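Local structure of mitochondrial edited mRNA stability factor 1 (Trypanosoma brucei, 6NL1) at residues Y200-F206 / V290-E296; L218-N224 / P234-P240; K251-I255 / A268-P273; W259-I264 / R302-V308. The protein is probably an RNA-binding enzyme of the Nudix family that processes the 5' ends of mitochondrial mRNAs and contributes to the stability of edited transcripts. Residues are numbered along the deposited sequence.

Contact 1: residues Y200-F206 / V290-E296; sequences YVRLGIF and VRYFVAE. With SO4 (sulfate ion), chain B.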
# COMPACT_ATOMS: atom_id res chain seq x y z
N TYR A 200 0.03 5.14 1.83
CA TYR A 200 1.23 4.43 1.44
C TYR A 200 2.36 5.46 1.38
O TYR A 200 2.13 6.64 1.11
CB TYR A 200 1.05 3.81 0.05
CG TYR A 200 0.23 2.52 0.03
CD1 TYR A 200 -0.15 1.95 -1.18
CD2 TYR A 200 -0.11 1.86 1.20
CE1 TYR A 200 -0.87 0.76 -1.22
CE2 TYR A 200 -0.84 0.67 1.18
CZ TYR A 200 -1.21 0.12 -0.03
OH TYR A 200 -1.93 -1.04 -0.08
N VAL A 201 3.58 5.01 1.63
CA VAL A 201 4.74 5.87 1.50
C VAL A 201 5.78 5.21 0.63
O VAL A 201 5.92 3.98 0.63
CB VAL A 201 5.38 6.22 2.88
CG1 VAL A 201 4.43 7.07 3.69
CG2 VAL A 201 5.80 4.94 3.65
N ARG A 202 6.50 6.02 -0.14
CA ARG A 202 7.60 5.53 -0.95
C ARG A 202 8.79 6.45 -0.67
O ARG A 202 8.68 7.67 -0.78
CB ARG A 202 7.23 5.53 -2.43
CG ARG A 202 6.12 4.56 -2.82
CD ARG A 202 6.52 3.09 -2.57
NE ARG A 202 5.46 2.18 -3.00
CZ ARG A 202 4.50 1.71 -2.20
NH1 ARG A 202 4.46 2.05 -0.92
NH2 ARG A 202 3.59 0.88 -2.69
N LEU A 203 9.90 5.87 -0.26
CA LEU A 203 11.11 6.64 -0.04
C LEU A 203 12.04 6.33 -1.20
O LEU A 203 12.70 5.30 -1.22
CB LEU A 203 11.78 6.30 1.30
CG LEU A 203 12.53 7.46 1.97
CD1 LEU A 203 13.16 7.05 3.31
CD2 LEU A 203 13.59 8.03 1.04
N GLY A 204 12.04 7.22 -2.19
CA GLY A 204 12.89 7.07 -3.35
C GLY A 204 14.36 7.33 -3.04
O GLY A 204 14.84 8.47 -3.07
N ILE A 205 15.07 6.26 -2.72
CA ILE A 205 16.51 6.30 -2.57
C ILE A 205 17.13 6.37 -3.96
O ILE A 205 16.75 5.61 -4.85
CB ILE A 205 16.99 5.03 -1.85
CG1 ILE A 205 16.58 5.08 -0.38
CG2 ILE A 205 18.49 4.90 -1.93
CD1 ILE A 205 17.34 6.12 0.42
N PHE A 206 18.06 7.31 -4.15
CA PHE A 206 18.71 7.45 -5.45
C PHE A 206 20.21 7.68 -5.30
O PHE A 206 20.69 8.14 -4.27
CB PHE A 206 18.06 8.58 -6.29
CG PHE A 206 18.38 9.99 -5.79
CD1 PHE A 206 17.55 10.62 -4.87
CD2 PHE A 206 19.50 10.66 -6.25
CE1 PHE A 206 17.84 11.92 -4.41
CE2 PHE A 206 19.80 11.96 -5.81
CZ PHE A 206 18.97 12.58 -4.88
N VAL A 290 -0.49 7.90 -2.20
CA VAL A 290 0.88 7.52 -1.98
C VAL A 290 1.71 8.79 -1.77
O VAL A 290 1.71 9.68 -2.62
CB VAL A 290 1.43 6.74 -3.19
CG1 VAL A 290 2.87 6.36 -2.95
CG2 VAL A 290 0.57 5.49 -3.47
N ARG A 291 2.42 8.88 -0.65
CA ARG A 291 3.29 10.01 -0.36
C ARG A 291 4.74 9.66 -0.69
O ARG A 291 5.25 8.61 -0.28
CB ARG A 291 3.18 10.43 1.10
CG ARG A 291 1.84 11.00 1.46
CD ARG A 291 2.01 12.34 2.13
NE ARG A 291 1.00 13.29 1.71
CZ ARG A 291 0.86 14.51 2.23
NH1 ARG A 291 1.68 14.91 3.19
NH2 ARG A 291 -0.09 15.31 1.78
N TYR A 292 5.38 10.56 -1.42
CA TYR A 292 6.73 10.32 -1.91
C TYR A 292 7.77 11.15 -1.17
O TYR A 292 7.49 12.25 -0.69
CB TYR A 292 6.79 10.61 -3.42
CG TYR A 292 6.11 9.54 -4.22
CD1 TYR A 292 6.81 8.42 -4.66
CD2 TYR A 292 4.75 9.61 -4.49
CE1 TYR A 292 6.17 7.41 -5.37
CE2 TYR A 292 4.10 8.61 -5.21
CZ TYR A 292 4.82 7.51 -5.64
OH TYR A 292 4.20 6.51 -6.36
N PHE A 293 8.96 10.57 -1.08
CA PHE A 293 10.13 11.22 -0.49
C PHE A 293 11.31 10.88 -1.38
O PHE A 293 11.27 9.87 -2.09
CB PHE A 293 10.39 10.68 0.92
CG PHE A 293 9.25 10.92 1.88
CD1 PHE A 293 9.27 12.00 2.75
CD2 PHE A 293 8.14 10.07 1.88
CE1 PHE A 293 8.22 12.23 3.64
CE2 PHE A 293 7.09 10.28 2.76
CZ PHE A 293 7.12 11.37 3.64
N VAL A 294 12.35 11.70 -1.36
CA VAL A 294 13.61 11.32 -2.00
C VAL A 294 14.76 11.46 -1.02
O VAL A 294 14.71 12.28 -0.10
CB VAL A 294 13.94 12.17 -3.25
CG1 VAL A 294 12.87 11.99 -4.33
CG2 VAL A 294 14.14 13.64 -2.87
N ALA A 295 15.79 10.64 -1.21
CA ALA A 295 17.02 10.79 -0.44
C ALA A 295 18.18 10.24 -1.25
O ALA A 295 18.08 9.16 -1.86
CB ALA A 295 16.91 10.07 0.89
N GLU A 296 19.28 10.98 -1.27
CA GLU A 296 20.47 10.52 -1.95
C GLU A 296 21.31 9.66 -1.02
O GLU A 296 21.46 9.98 0.16
CB GLU A 296 21.30 11.70 -2.46
CG GLU A 296 22.58 11.25 -3.16
CD GLU A 296 23.35 12.37 -3.84
OE1 GLU A 296 22.89 13.54 -3.83
OE2 GLU A 296 24.42 12.06 -4.39
S SO4 B . 5.90 3.18 -6.71
O1 SO4 B . 6.82 2.49 -5.82
O2 SO4 B . 4.54 2.84 -6.28
O3 SO4 B . 6.09 4.63 -6.68
O4 SO4 B . 6.12 2.74 -8.09
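A sulfate ion, probably from the crystallisation liquor, sits between side chains from two neighbouring parallel strands. Tyr-292 OH donates a hydrogen bond to sulfate O3 (2.7 Å), while Arg-202 NE reaches O1 (3.1 Å) and O2 (3.5 Å) in weak bonds; Leu-239 N adds a further bond to the ion. Arg-202 and Tyr-292 form a register pair, CA atoms 5.0 Å apart, so one rung of the ladder presents a guanidinium and a phenol on the same face. Both residues contact GDP in another structure of this protein. Beneath them the strands run at 22°, and six backbone hydrogen bonds alternate in the parallel pattern, from Arg-291 N to Tyr-200 O (2.9 Å) up to Phe-206 N to Ala-295 O (2.9 Å). This pair belongs to the mixed sheet of the Nudix fold, with helix 250-262 against the face bearing Val-201, Leu-203, Ile-205 and Phe-293. On that face Leu-203 CD2 and Ile-205 CD1 lie 3.9 and 4.0 Å from Ala-295 CB. At the far end of the other face, Glu-296 CB makes a CH-pi contact with the Phe-206 ring, 3.9 Å from its centroid, and the Glu-296 carboxylate continues to a salt bridge with Arg-208.

Contact 2: residues L218-N224 / P234-P240; sequences LMLRRIN and PISLKLP. With SO4 (sulfate ion), chain B.
A beta hairpin whose far end borders a nucleotide pocket brings strand 218-223 against strand 235-238, antiparallel at 161° with axes 4.4 Å apart. Leu-220/Lys-238 and Arg-222/Ser-236 are hydrogen-bonded pairs, each with reciprocal N-to-O bonds, both 2.9 Å in the first and both 2.8 Å in the second. Arg-221/Leu-237 and Ile-223/Ile-235 are the non-hydrogen-bonded pairs. Asn-224 N to Pro-234 O (2.9 Å) continues the ladder. Within the mixed Nudix sheet, strand 216-223 also pairs with strand 200-207, and Pro-240 forms a backbone hydrogen bond with Leu-203. On the face of Arg-222, Ser-236 and Lys-238, Ser-236 OG (chi1 m) accepts from Asn-224 ND2 (2.8 Å) and weakly from Arg-222 NH2 (3.0 Å), while Arg-222 NE binds Asn-224 OD1 (2.7 Å). Lys-238 (chi1 p, chi3 and chi4 m) curls back so that NZ meets Leu-239 O (2.8 Å), with Gly-241 O and Glu-261 as outside partners. The opposite face sets Met-219 CE 3.3 Å from Leu-237 CD1; there a water joins Arg-221 NE to Ile-235 O (2.9 Å each), and the Arg-221 guanidinium forms a salt bridge with Asp-330 and a cation-pi contact with Trp-333. Leu-239 N binds sulfate O1 (2.9 Å).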
# COMPACT_ATOMS: atom_id res chain seq x y z
N LEU A 218 16.72 3.03 -6.52
CA LEU A 218 16.70 1.68 -5.96
C LEU A 218 15.29 1.10 -6.08
O LEU A 218 14.32 1.71 -5.64
CB LEU A 218 17.12 1.71 -4.50
CG LEU A 218 17.41 0.35 -3.86
CD1 LEU A 218 18.62 -0.27 -4.53
CD2 LEU A 218 17.64 0.51 -2.36
N MET A 219 15.17 -0.09 -6.67
CA MET A 219 13.87 -0.71 -6.84
C MET A 219 13.84 -2.18 -6.39
O MET A 219 14.86 -2.86 -6.41
CB MET A 219 13.44 -0.60 -8.30
CG MET A 219 13.43 0.85 -8.79
SD MET A 219 12.39 1.08 -10.22
CE MET A 219 12.87 -0.30 -11.22
N LEU A 220 12.65 -2.64 -5.98
CA LEU A 220 12.43 -4.03 -5.60
C LEU A 220 11.23 -4.55 -6.37
O LEU A 220 10.47 -3.78 -6.94
CB LEU A 220 12.09 -4.15 -4.11
CG LEU A 220 13.06 -3.66 -3.03
CD1 LEU A 220 12.68 -2.26 -2.59
CD2 LEU A 220 13.04 -4.63 -1.83
N ARG A 221 11.05 -5.87 -6.36
CA ARG A 221 9.86 -6.47 -6.94
C ARG A 221 9.16 -7.32 -5.89
O ARG A 221 9.67 -8.36 -5.48
CB ARG A 221 10.23 -7.30 -8.17
CG ARG A 221 10.82 -6.44 -9.31
CD ARG A 221 11.06 -7.26 -10.56
NE ARG A 221 9.82 -7.62 -11.24
CZ ARG A 221 9.76 -8.54 -12.19
NH1 ARG A 221 10.86 -9.18 -12.57
NH2 ARG A 221 8.61 -8.83 -12.78
N ARG A 222 8.00 -6.86 -5.45
CA ARG A 222 7.26 -7.52 -4.40
C ARG A 222 6.28 -8.53 -5.00
O ARG A 222 5.51 -8.20 -5.91
CB ARG A 222 6.50 -6.49 -3.56
CG ARG A 222 5.76 -7.07 -2.33
CD ARG A 222 4.82 -6.02 -1.75
NE ARG A 222 3.82 -5.61 -2.74
CZ ARG A 222 3.27 -4.40 -2.82
NH1 ARG A 222 3.60 -3.45 -1.95
NH2 ARG A 222 2.38 -4.15 -3.77
N ILE A 223 6.30 -9.74 -4.47
CA ILE A 223 5.38 -10.78 -4.91
C ILE A 223 4.11 -10.62 -4.11
O ILE A 223 4.14 -10.64 -2.88
CB ILE A 223 6.00 -12.17 -4.68
CG1 ILE A 223 7.34 -12.26 -5.42
CG2 ILE A 223 5.01 -13.30 -5.09
CD1 ILE A 223 8.17 -13.51 -5.06
N ASN A 224 2.99 -10.44 -4.80
CA ASN A 224 1.74 -10.17 -4.12
C ASN A 224 0.94 -11.45 -3.85
O ASN A 224 1.16 -12.47 -4.49
CB ASN A 224 0.93 -9.14 -4.91
CG ASN A 224 1.67 -7.81 -5.05
OD1 ASN A 224 2.06 -7.22 -4.05
ND2 ASN A 224 1.90 -7.36 -6.29
N PRO A 234 0.45 -9.40 -10.13
CA PRO A 234 1.13 -10.48 -9.41
C PRO A 234 2.46 -10.05 -8.76
O PRO A 234 2.77 -10.51 -7.65
CB PRO A 234 1.41 -11.52 -10.51
CG PRO A 234 0.39 -11.25 -11.55
CD PRO A 234 0.18 -9.75 -11.54
N ILE A 235 3.22 -9.19 -9.43
CA ILE A 235 4.52 -8.74 -8.93
C ILE A 235 4.64 -7.23 -9.10
O ILE A 235 4.57 -6.74 -10.22
CB ILE A 235 5.69 -9.42 -9.68
CG1 ILE A 235 5.51 -10.94 -9.66
CG2 ILE A 235 7.06 -9.03 -9.07
CD1 ILE A 235 6.62 -11.71 -10.39
N SER A 236 4.81 -6.50 -8.00
CA SER A 236 4.91 -5.03 -8.06
C SER A 236 6.37 -4.57 -8.10
O SER A 236 7.13 -4.83 -7.17
CB SER A 236 4.23 -4.39 -6.84
OG SER A 236 2.87 -4.79 -6.70
N LEU A 237 6.74 -3.90 -9.19
CA LEU A 237 8.02 -3.20 -9.25
C LEU A 237 7.84 -1.89 -8.51
O LEU A 237 6.94 -1.13 -8.83
CB LEU A 237 8.41 -2.93 -10.71
CG LEU A 237 9.66 -2.07 -10.95
CD1 LEU A 237 10.91 -2.84 -10.57
CD2 LEU A 237 9.72 -1.63 -12.42
N LYS A 238 8.66 -1.63 -7.50
CA LYS A 238 8.39 -0.50 -6.62
C LYS A 238 9.66 0.15 -6.09
O LYS A 238 10.69 -0.50 -5.97
CB LYS A 238 7.52 -0.96 -5.44
CG LYS A 238 8.19 -2.02 -4.55
CD LYS A 238 7.23 -2.65 -3.52
CE LYS A 238 6.60 -1.64 -2.55
NZ LYS A 238 7.62 -0.88 -1.75
N LEU A 239 9.57 1.44 -5.80
CA LEU A 239 10.48 2.10 -4.87
C LEU A 239 10.27 1.48 -3.48
O LEU A 239 9.22 0.90 -3.20
CB LEU A 239 10.19 3.62 -4.83
CG LEU A 239 10.22 4.38 -6.17
CD1 LEU A 239 9.92 5.88 -6.00
CD2 LEU A 239 11.57 4.18 -6.85
N PRO A 240 11.27 1.59 -2.60
CA PRO A 240 11.11 1.09 -1.23
C PRO A 240 10.01 1.85 -0.50
O PRO A 240 9.76 3.01 -0.83
CB PRO A 240 12.46 1.41 -0.57
CG PRO A 240 13.43 1.56 -1.71
CD PRO A 240 12.62 2.12 -2.85
S SO4 B . 5.90 3.18 -6.71
O1 SO4 B . 6.82 2.49 -5.82
O2 SO4 B . 4.54 2.84 -6.28
O3 SO4 B . 6.09 4.63 -6.68
O4 SO4 B . 6.12 2.74 -8.09
O HOH W 1 7.15 -6.50 -11.54
O HOH W 2 1.72 -13.45 -7.09

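Contact 3: residues K251-I255 / A268-P273; sequences KEAAI and ASNVYP
Lys-251, on the first turn of helix 250-262, points its CA-to-CB bond toward segment 268-273 and extends with chi1 and chi2 t, chi3 m and chi4 t. Its NZ donates to two backbone carbonyls, Ala-268 O (3.1 Å) and Val-271 O (3.0 Å), while its CG rests 3.9 Å from Val-271 CG1. Ala-254 also faces this way, but its side chain is used against Phe-293 and Leu-203 of the sheet. One turn on from Lys-251, joined to it by the helical bond from Ile-255 N to Lys-251 O (2.8 Å), Ile-255 (chi1 m, chi2 t) sets CD1 3.9 Å from Ala-268 CB and CG1 4.0 Å from Val-271 CG2. Opposite, residues 268-270 form a 3-10 turn, closed by Val-271 N to Ala-268 O (3.2 Å), before the chain extends into strand 272-277. Only 235 Å² is buried. A lysine gathering the carbonyls of a short turn, with an isoleucine one turn along, here packs the helix of a Nudix fold against the connection leading from it into the sheet.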
# COMPACT_ATOMS: atom_id res chain seq x y z
N LYS A 251 7.12 10.84 7.26
CA LYS A 251 8.55 10.64 7.06
C LYS A 251 9.07 9.48 7.91
O LYS A 251 9.84 8.64 7.45
CB LYS A 251 9.33 11.92 7.35
CG LYS A 251 10.79 11.83 6.93
CD LYS A 251 11.58 13.03 7.42
CE LYS A 251 11.41 14.23 6.51
NZ LYS A 251 12.41 15.28 6.86
N GLU A 252 8.62 9.44 9.16
CA GLU A 252 8.95 8.36 10.08
C GLU A 252 8.61 7.01 9.43
O GLU A 252 9.40 6.06 9.49
CB GLU A 252 8.17 8.55 11.38
CG GLU A 252 8.42 7.54 12.47
CD GLU A 252 7.52 7.78 13.70
OE1 GLU A 252 6.69 8.72 13.69
OE2 GLU A 252 7.65 7.00 14.67
N ALA A 253 7.44 6.92 8.82
CA ALA A 253 7.01 5.69 8.16
C ALA A 253 7.89 5.39 6.94
O ALA A 253 8.27 4.24 6.71
CB ALA A 253 5.54 5.77 7.77
N ALA A 254 8.20 6.42 6.15
CA ALA A 254 9.07 6.23 4.99
C ALA A 254 10.43 5.67 5.42
O ALA A 254 10.95 4.74 4.82
CB ALA A 254 9.26 7.54 4.22
N ILE A 255 10.99 6.26 6.47
CA ILE A 255 12.31 5.86 6.94
C ILE A 255 12.30 4.44 7.51
O ILE A 255 13.18 3.64 7.21
CB ILE A 255 12.87 6.86 7.96
CG1 ILE A 255 13.14 8.22 7.28
CG2 ILE A 255 14.15 6.33 8.61
CD1 ILE A 255 13.50 9.34 8.24
N ALA A 268 16.83 11.48 8.91
CA ALA A 268 15.68 12.30 8.57
C ALA A 268 16.02 13.61 7.84
O ALA A 268 15.23 14.08 7.02
CB ALA A 268 14.84 12.59 9.81
N SER A 269 17.17 14.19 8.15
CA SER A 269 17.55 15.48 7.57
C SER A 269 17.92 15.39 6.09
O SER A 269 17.98 16.40 5.39
CB SER A 269 18.72 16.12 8.36
OG SER A 269 19.88 15.32 8.27
N ASN A 270 18.14 14.17 5.61
CA ASN A 270 18.44 13.92 4.20
C ASN A 270 17.25 13.38 3.42
O ASN A 270 17.37 13.05 2.25
CB ASN A 270 19.60 12.94 4.08
CG ASN A 270 20.88 13.49 4.68
OD1 ASN A 270 21.58 12.81 5.42
ND2 ASN A 270 21.17 14.74 4.37
N VAL A 271 16.10 13.30 4.09
CA VAL A 271 14.88 12.77 3.48
C VAL A 271 13.92 13.91 3.19
O VAL A 271 13.50 14.62 4.10
CB VAL A 271 14.20 11.74 4.43
CG1 VAL A 271 12.96 11.14 3.78
CG2 VAL A 271 15.18 10.65 4.80
N TYR A 272 13.58 14.07 1.92
CA TYR A 272 12.75 15.19 1.49
C TYR A 272 11.42 14.74 0.89
O TYR A 272 11.41 14.00 -0.09
CB TYR A 272 13.51 16.03 0.45
CG TYR A 272 14.79 16.63 0.98
CD1 TYR A 272 14.80 17.88 1.60
CD2 TYR A 272 16.00 15.95 0.87
CE1 TYR A 272 15.98 18.42 2.11
CE2 TYR A 272 17.18 16.49 1.36
CZ TYR A 272 17.16 17.72 1.97
OH TYR A 272 18.34 18.25 2.47
N PRO A 273 10.30 15.19 1.47
CA PRO A 273 9.00 14.89 0.85
C PRO A 273 8.91 15.56 -0.51
O PRO A 273 9.50 16.63 -0.68
CB PRO A 273 7.98 15.51 1.82
CG PRO A 273 8.76 16.54 2.61
CD PRO A 273 10.17 15.98 2.72

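Contact 4: residues W259-I264 / R302-V308; sequences WEETGI and RVEGPQV
The C-terminal turn of helix 250-262 carries the end of the Nudix signature, and an irregular run of chain, 302-308, passes its last carbonyls in reversed register: Glu-260 by Gln-307, Glu-261 by Pro-306, Thr-262 by Gly-305. Glu-260 O accepts from Gln-307 N (2.8 Å) and Val-308 N (3.3 Å). Thr-262 O takes Gly-305 N (2.9 Å), Glu-304 N weakly (3.2 Å) and a water (2.9 Å) that also donates to Arg-302 O (3.2 Å) and accepts from Glu-304 N (2.6 Å). Glu-261 O, between them, meets Pro-306 N at 2.9 Å, which has no hydrogen to give. Trp-259 O is satisfied by the N of Gly-263 (2.7 Å), whose positive phi of 79° departs from helical angles. Ile-264 N closes an ST turn on Thr-262 OG1 (3.1 Å), which is also hydrogen-bonded to Leu-258 O. Gln-307, with chi1 and chi2 m, lays CG over the Trp-259 six-membered ring, 4.0 Å from its centroid, and sends NE2 to Gly-305 O (2.8 Å). Main-chain bonds thus hold the loop, and the carboxylates turn to outside partners: Glu-260 to Arg-256 and Lys-242, Glu-261 to Tyr-313, Gly-241 N and Lys-238.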
# COMPACT_ATOMS: atom_id res chain seq x y z
N TRP A 259 13.97 0.82 5.67
CA TRP A 259 14.82 -0.15 6.36
C TRP A 259 14.25 -1.58 6.24
O TRP A 259 14.99 -2.52 5.96
CB TRP A 259 15.03 0.21 7.83
CG TRP A 259 15.93 -0.78 8.50
CD1 TRP A 259 17.30 -0.77 8.49
CD2 TRP A 259 15.53 -1.96 9.21
NE1 TRP A 259 17.77 -1.86 9.18
CE2 TRP A 259 16.71 -2.61 9.63
CE3 TRP A 259 14.30 -2.52 9.54
CZ2 TRP A 259 16.70 -3.80 10.37
CZ3 TRP A 259 14.28 -3.71 10.28
CH2 TRP A 259 15.47 -4.33 10.69
N GLU A 260 12.95 -1.73 6.45
CA GLU A 260 12.31 -3.05 6.36
C GLU A 260 12.50 -3.71 4.99
O GLU A 260 12.62 -4.93 4.90
CB GLU A 260 10.82 -2.97 6.70
CG GLU A 260 10.57 -2.56 8.16
CD GLU A 260 9.10 -2.55 8.55
OE1 GLU A 260 8.23 -2.98 7.75
OE2 GLU A 260 8.81 -2.10 9.68
N GLU A 261 12.55 -2.91 3.93
CA GLU A 261 12.64 -3.50 2.59
C GLU A 261 14.06 -3.61 2.06
O GLU A 261 14.31 -4.43 1.17
CB GLU A 261 11.73 -2.76 1.60
CG GLU A 261 10.23 -2.94 1.91
CD GLU A 261 9.31 -2.53 0.77
OE1 GLU A 261 9.59 -1.51 0.10
OE2 GLU A 261 8.29 -3.23 0.53
N THR A 262 14.99 -2.84 2.63
CA THR A 262 16.33 -2.75 2.05
C THR A 262 17.45 -2.89 3.06
O THR A 262 18.59 -3.17 2.69
CB THR A 262 16.54 -1.41 1.34
OG1 THR A 262 16.56 -0.36 2.31
CG2 THR A 262 15.42 -1.15 0.34
N GLY A 263 17.14 -2.66 4.33
CA GLY A 263 18.14 -2.68 5.38
C GLY A 263 18.95 -1.39 5.41
O GLY A 263 19.95 -1.30 6.13
N ILE A 264 18.52 -0.39 4.65
CA ILE A 264 19.21 0.90 4.61
C ILE A 264 18.71 1.88 5.68
O ILE A 264 17.50 2.10 5.84
CB ILE A 264 19.07 1.58 3.23
CG1 ILE A 264 19.76 0.75 2.15
CG2 ILE A 264 19.65 3.01 3.26
CD1 ILE A 264 19.51 1.26 0.75
N ARG A 302 26.07 -0.15 0.63
CA ARG A 302 25.78 -1.58 0.69
C ARG A 302 24.30 -1.80 0.96
O ARG A 302 23.75 -1.33 1.96
CB ARG A 302 26.62 -2.26 1.77
CG ARG A 302 26.58 -3.78 1.68
CD ARG A 302 27.33 -4.43 2.83
NE ARG A 302 26.71 -4.14 4.11
CZ ARG A 302 27.21 -4.51 5.29
NH1 ARG A 302 28.35 -5.17 5.34
NH2 ARG A 302 26.57 -4.21 6.41
N VAL A 303 23.65 -2.51 0.06
CA VAL A 303 22.23 -2.81 0.18
C VAL A 303 22.05 -4.26 0.62
O VAL A 303 22.55 -5.17 -0.03
CB VAL A 303 21.52 -2.60 -1.15
CG1 VAL A 303 20.03 -2.88 -1.01
CG2 VAL A 303 21.79 -1.20 -1.69
N GLU A 304 21.33 -4.48 1.71
CA GLU A 304 21.14 -5.84 2.21
C GLU A 304 19.88 -6.50 1.66
O GLU A 304 19.86 -7.71 1.46
CB GLU A 304 21.15 -5.86 3.73
CG GLU A 304 22.48 -5.42 4.32
CD GLU A 304 22.63 -5.78 5.77
OE1 GLU A 304 23.42 -6.70 6.07
OE2 GLU A 304 21.96 -5.15 6.61
N GLY A 305 18.84 -5.71 1.41
CA GLY A 305 17.58 -6.27 0.98
C GLY A 305 16.61 -6.36 2.15
O GLY A 305 16.90 -5.87 3.24
N PRO A 306 15.45 -6.98 1.92
CA PRO A 306 14.35 -7.04 2.90
C PRO A 306 14.77 -7.66 4.23
O PRO A 306 15.43 -8.69 4.26
CB PRO A 306 13.31 -7.92 2.20
CG PRO A 306 13.56 -7.70 0.76
CD PRO A 306 15.06 -7.57 0.63
N GLN A 307 14.39 -7.00 5.32
CA GLN A 307 14.68 -7.45 6.66
C GLN A 307 13.42 -8.04 7.26
O GLN A 307 13.46 -8.78 8.23
CB GLN A 307 15.13 -6.26 7.51
CG GLN A 307 16.32 -5.53 6.92
CD GLN A 307 17.53 -6.43 6.86
OE1 GLN A 307 17.99 -6.92 7.88
NE2 GLN A 307 18.04 -6.69 5.65
N VAL A 308 12.29 -7.70 6.65
CA VAL A 308 10.99 -8.14 7.12
C VAL A 308 10.27 -8.83 5.96
O VAL A 308 10.25 -8.31 4.85
CB VAL A 308 10.17 -6.93 7.60
CG1 VAL A 308 8.74 -7.33 7.96
CG2 VAL A 308 10.88 -6.26 8.78
O HOH W 3 21.30 -2.66 3.57

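How the contacts relate
The four contacts illustrate how one Nudix sheet, its helix and their connections are assembled around and beside a pocket. Contacts 1 and 2, centres 14 Å apart, line the GDP and sulfate site and are stitched together by Leu-203 N to Pro-240 O (2.9 Å) and Ile-205 O to Leu-218 N (3.1 Å). Contact 4 meets contact 2 through the salt bridge between Lys-238 NZ and Glu-261 OE1 (2.8 Å), and the Glu-261 side chain comes about 6 Å from that of Arg-202, a GDP-binding residue. Contact 3 packs at the periphery, 8 Å from contact 1 centre to centre, and extends the same sheet through Val-294 N to Tyr-272 O (2.8 Å). Contacts 3 and 4 use successive parts of helix 250-262.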